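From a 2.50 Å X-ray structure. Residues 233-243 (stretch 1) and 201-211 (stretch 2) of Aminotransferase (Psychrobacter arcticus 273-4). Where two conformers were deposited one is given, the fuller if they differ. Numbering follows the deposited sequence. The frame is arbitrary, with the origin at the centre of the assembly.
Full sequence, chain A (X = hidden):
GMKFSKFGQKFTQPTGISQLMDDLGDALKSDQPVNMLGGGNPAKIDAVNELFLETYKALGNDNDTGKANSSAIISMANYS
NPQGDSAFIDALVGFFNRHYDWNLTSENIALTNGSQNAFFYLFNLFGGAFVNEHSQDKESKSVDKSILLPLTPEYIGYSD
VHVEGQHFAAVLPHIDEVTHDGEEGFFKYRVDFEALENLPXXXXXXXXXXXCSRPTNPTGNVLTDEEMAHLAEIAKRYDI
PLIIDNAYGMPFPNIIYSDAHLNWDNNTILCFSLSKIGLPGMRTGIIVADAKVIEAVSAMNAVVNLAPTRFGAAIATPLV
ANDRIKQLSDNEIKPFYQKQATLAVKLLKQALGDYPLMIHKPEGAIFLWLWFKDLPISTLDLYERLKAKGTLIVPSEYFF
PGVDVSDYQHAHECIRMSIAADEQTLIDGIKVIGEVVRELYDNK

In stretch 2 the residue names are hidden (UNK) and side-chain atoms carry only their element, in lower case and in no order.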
# COMPACT_ATOMS: atom_id res chain seq x y z
N GLU A 233 -31.16 7.95 0.07
CA GLU A 233 -31.98 9.06 -0.51
C GLU A 233 -31.28 10.39 -0.32
O GLU A 233 -31.10 11.14 -1.27
CB GLU A 233 -33.36 9.21 0.15
CG GLU A 233 -34.38 8.10 -0.07
CD GLU A 233 -35.73 8.43 0.62
OE1 GLU A 233 -35.74 8.77 1.84
OE2 GLU A 233 -36.79 8.34 -0.07
N ILE A 234 -30.88 10.66 0.93
CA ILE A 234 -30.16 11.90 1.29
C ILE A 234 -28.94 12.05 0.40
O ILE A 234 -28.76 13.10 -0.22
CB ILE A 234 -29.75 11.97 2.79
CG1 ILE A 234 -30.98 12.01 3.69
CG2 ILE A 234 -28.94 13.22 3.08
CD1 ILE A 234 -30.65 11.92 5.14
N ALA A 235 -28.15 10.98 0.28
CA ALA A 235 -26.96 10.99 -0.60
C ALA A 235 -27.31 11.31 -2.06
O ALA A 235 -26.67 12.17 -2.66
CB ALA A 235 -26.18 9.68 -0.53
N LYS A 236 -28.35 10.66 -2.59
CA LYS A 236 -28.76 10.89 -4.00
C LYS A 236 -29.21 12.34 -4.23
O LYS A 236 -28.88 12.92 -5.26
CB LYS A 236 -29.87 9.92 -4.44
CG LYS A 236 -30.10 9.88 -5.96
CD LYS A 236 -31.46 9.29 -6.35
CE LYS A 236 -31.69 9.38 -7.87
NZ LYS A 236 -33.03 8.87 -8.29
N ARG A 237 -29.94 12.90 -3.27
CA ARG A 237 -30.46 14.27 -3.33
C ARG A 237 -29.35 15.29 -3.50
O ARG A 237 -29.45 16.16 -4.37
CB ARG A 237 -31.27 14.62 -2.08
CG ARG A 237 -32.07 15.95 -2.10
CD ARG A 237 -32.72 16.18 -0.73
NE ARG A 237 -33.48 14.98 -0.32
CZ ARG A 237 -33.75 14.58 0.93
NH1 ARG A 237 -33.36 15.28 2.01
NH2 ARG A 237 -34.43 13.44 1.11
N TYR A 238 -28.29 15.14 -2.70
CA TYR A 238 -27.14 16.06 -2.73
C TYR A 238 -26.00 15.72 -3.72
O TYR A 238 -24.94 16.35 -3.64
CB TYR A 238 -26.62 16.27 -1.29
CG TYR A 238 -27.60 17.04 -0.42
CD1 TYR A 238 -27.72 18.44 -0.52
CD2 TYR A 238 -28.43 16.38 0.50
CE1 TYR A 238 -28.64 19.17 0.27
CE2 TYR A 238 -29.35 17.10 1.30
CZ TYR A 238 -29.45 18.49 1.18
OH TYR A 238 -30.34 19.18 1.96
N ASP A 239 -26.22 14.82 -4.69
CA ASP A 239 -25.17 14.40 -5.67
C ASP A 239 -23.85 14.00 -5.02
O ASP A 239 -22.78 14.48 -5.39
CB ASP A 239 -24.91 15.46 -6.76
CG ASP A 239 -25.80 15.29 -7.95
OD1 ASP A 239 -27.00 15.64 -7.85
OD2 ASP A 239 -25.27 14.82 -9.00
N ILE A 240 -23.95 13.16 -4.00
CA ILE A 240 -22.77 12.64 -3.31
C ILE A 240 -22.94 11.14 -3.07
O ILE A 240 -24.08 10.68 -2.87
CB ILE A 240 -22.48 13.42 -1.98
CG1 ILE A 240 -23.68 13.39 -1.01
CG2 ILE A 240 -22.07 14.87 -2.29
CD1 ILE A 240 -23.33 13.83 0.40
N PRO A 241 -21.84 10.37 -3.11
CA PRO A 241 -21.99 8.95 -2.88
C PRO A 241 -22.09 8.57 -1.41
O PRO A 241 -21.72 9.35 -0.53
CB PRO A 241 -20.71 8.38 -3.49
CG PRO A 241 -19.73 9.41 -3.27
CD PRO A 241 -20.46 10.69 -3.51
N LEU A 242 -22.59 7.35 -1.20
CA LEU A 242 -22.69 6.71 0.11
C LEU A 242 -21.64 5.59 0.14
O LEU A 242 -21.76 4.59 -0.57
CB LEU A 242 -24.09 6.15 0.30
CG LEU A 242 -24.43 5.34 1.54
CD1 LEU A 242 -24.06 6.11 2.80
CD2 LEU A 242 -25.92 4.99 1.49
N ILE A 243 -20.59 5.80 0.93
CA ILE A 243 -19.50 4.86 1.09
C ILE A 243 -19.91 3.98 2.25
O ILE A 243 -20.32 4.50 3.29
CB ILE A 243 -18.16 5.57 1.42
CG1 ILE A 243 -17.84 6.68 0.39
CG2 ILE A 243 -17.03 4.55 1.46
CD1 ILE A 243 -16.61 7.45 0.70
N UNK A 201 -23.51 22.44 6.51
CA UNK A 201 -22.56 21.91 5.54
C UNK A 201 -23.27 21.09 4.43
O UNK A 201 -22.93 21.23 3.25
c UNK A 201 -21.46 21.06 6.24
N UNK A 202 -24.27 20.29 4.82
CA UNK A 202 -25.05 19.46 3.86
C UNK A 202 -25.93 20.32 2.96
O UNK A 202 -25.89 20.16 1.74
c UNK A 202 -25.91 18.41 4.59
c UNK A 202 -27.52 16.48 4.57
c UNK A 202 -26.61 17.34 3.72
c UNK A 202 -25.60 16.45 3.00
N UNK A 203 -26.74 21.20 3.55
CA UNK A 203 -27.61 22.12 2.77
C UNK A 203 -26.82 23.02 1.80
O UNK A 203 -27.20 23.17 0.63
c UNK A 203 -29.82 22.41 4.24
c UNK A 203 -30.63 23.52 4.97
c UNK A 203 -28.49 23.00 3.69
n UNK A 203 -32.57 22.19 5.94
c UNK A 203 -32.16 23.30 5.04
N UNK A 204 -25.69 23.57 2.28
CA UNK A 204 -24.85 24.52 1.51
C UNK A 204 -23.85 23.91 0.47
O UNK A 204 -23.10 24.66 -0.17
c UNK A 204 -25.11 26.38 3.30
c UNK A 204 -24.45 27.20 4.42
o UNK A 204 -24.92 28.32 4.70
o UNK A 204 -23.49 26.74 5.05
c UNK A 204 -24.12 25.48 2.48
N UNK A 205 -23.85 22.59 0.30
CA UNK A 205 -22.98 21.91 -0.67
C UNK A 205 -21.52 21.70 -0.29
O UNK A 205 -20.68 21.57 -1.18
N UNK A 206 -21.24 21.61 1.02
CA UNK A 206 -19.89 21.44 1.57
C UNK A 206 -19.62 20.02 2.12
O UNK A 206 -18.72 19.83 2.95
c UNK A 206 -19.28 25.01 3.11
n UNK A 206 -20.84 24.71 6.42
c UNK A 206 -19.69 23.94 2.08
c UNK A 206 -19.94 24.58 5.46
n UNK A 206 -20.19 25.09 4.25
n UNK A 206 -18.79 23.95 5.70
c UNK A 206 -19.62 22.51 2.64
N UNK A 207 -20.39 19.03 1.66
CA UNK A 207 -20.21 17.61 2.05
C UNK A 207 -19.92 16.86 0.75
O UNK A 207 -20.73 16.89 -0.17
c UNK A 207 -21.44 17.01 2.79
c UNK A 207 -21.64 17.69 4.16
c UNK A 207 -21.30 15.50 3.00
c UNK A 207 -20.51 17.44 5.16
N UNK A 208 -18.74 16.24 0.66
CA UNK A 208 -18.34 15.49 -0.55
C UNK A 208 -18.83 14.04 -0.66
O UNK A 208 -19.00 13.54 -1.77
N UNK A 209 -19.03 13.38 0.47
CA UNK A 209 -19.53 12.00 0.53
C UNK A 209 -20.08 11.69 1.91
O UNK A 209 -19.82 12.44 2.84
c UNK A 209 -18.41 11.03 0.20
N UNK A 210 -20.86 10.61 2.01
CA UNK A 210 -21.37 10.11 3.30
C UNK A 210 -20.66 8.77 3.51
O UNK A 210 -20.51 8.01 2.56
c UNK A 210 -23.62 11.21 3.06
c UNK A 210 -25.15 11.11 3.10
c UNK A 210 -23.32 9.40 4.72
c UNK A 210 -22.89 9.90 3.34
N UNK A 211 -20.24 8.49 4.75
CA UNK A 211 -19.58 7.23 5.07
C UNK A 211 -19.91 6.63 6.45
O UNK A 211 -20.08 7.37 7.42
c UNK A 211 -18.06 7.41 4.98
s UNK A 211 -17.17 5.83 5.16

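Position 201, on a helix that begins earlier in the chain, carries one side-chain carbon and lies out of reach of stretch 1. A lone CB means alanine, Ala-201; a short side chain is enough here.

Position 202 has four carbons, forked at the second, that touch Tyr-238, Ile-234 and Ile-240: leucine. Leu-202 sets its CG over one face of the Tyr-238 ring, 3.9 Å from the centroid, and its CD2 lies 3.9 Å from CG2 of Ile-234. A branched, wholly apolar side chain can cover an aromatic face and reach further apolar neighbours.

At 203, four carbons in a row end in nitrogen and pass near Tyr-238: lysine. Although the CA-to-CB bond of Lys-203 points away, its CG lies 4.0 Å from Tyr-238 OH. The residue is exposed, and its NZ is hydrogen-bonded elsewhere in the structure; a long chain can lay its aliphatic part by the tyrosine while its charge is met elsewhere.

Position 204 has three carbons, the third bearing two oxygens, and touches nothing on stretch 1. This is Glu-204, exposed as a charged residue can readily be.

Position 205 has no side-chain atoms, hence Gly-205. Its positive phi, 79°, favours glycine, and it ends the helix in a Schellman motif.

Position 206 shows three carbons, a nitrogen, then a carbon carrying two more nitrogens: the guanidinium of arginine. Arg-206 stays clear of stretch 1; its NH2 makes a long salt bridge, 3.6 Å, to OE1 of Glu-204.

The four carbons of 207 fork at the first, one arm two carbons long, and touch Ile-240: isoleucine. CG2 of Ile-207 packs 3.7 Å from CD1 of Ile-240, and beta branching is at home in a strand.

Position 208 has no side-chain atoms, while its backbone O meets Ile-240 and Pro-241; it is glycine. The O of Gly-208 approaches CD of Pro-241 at 3.6 Å, a contact made by backbone.

One carbon at 209, touching Pro-241 and Ile-243, gives Ala-209. This small methyl meets both, its CB lying 4.1 Å from CG of Pro-241 and 4.0 Å from CD1 of Ile-243.

Position 210 has four carbons, forked at the first, one arm two carbons long, touching Ile-234, Ala-235, Ile-240 and Leu-242: isoleucine. The longer arm of Ile-210 reaches the helix of stretch 1, CD1 lying 4.0 Å from CB of Ala-235, while its CG1 lies 3.7 Å from CD1 of Ile-240.

Position 211 has a carbon then a sulfur, which touches Ile-243: Cys-211, whose compact, buried side chain sets SG 3.9 Å from CB of Ile-243.

The contact joins two kinds of packing. Parallel strands pair through Ile-210 N to Pro-241 O (3.0 Å) and Ile-243 N to Ile-210 O (2.7 Å), both nearly linear hydrogen bonds that fix the register. Beside them, Ile-240 touches both Leu-202 and Ile-210, and Ile-234 and Ala-235 bring in the helix of stretch 1, so the apolar cluster ties both helices to the sheet.

Stretch 2 (201-211) ALKEGRIGAIC
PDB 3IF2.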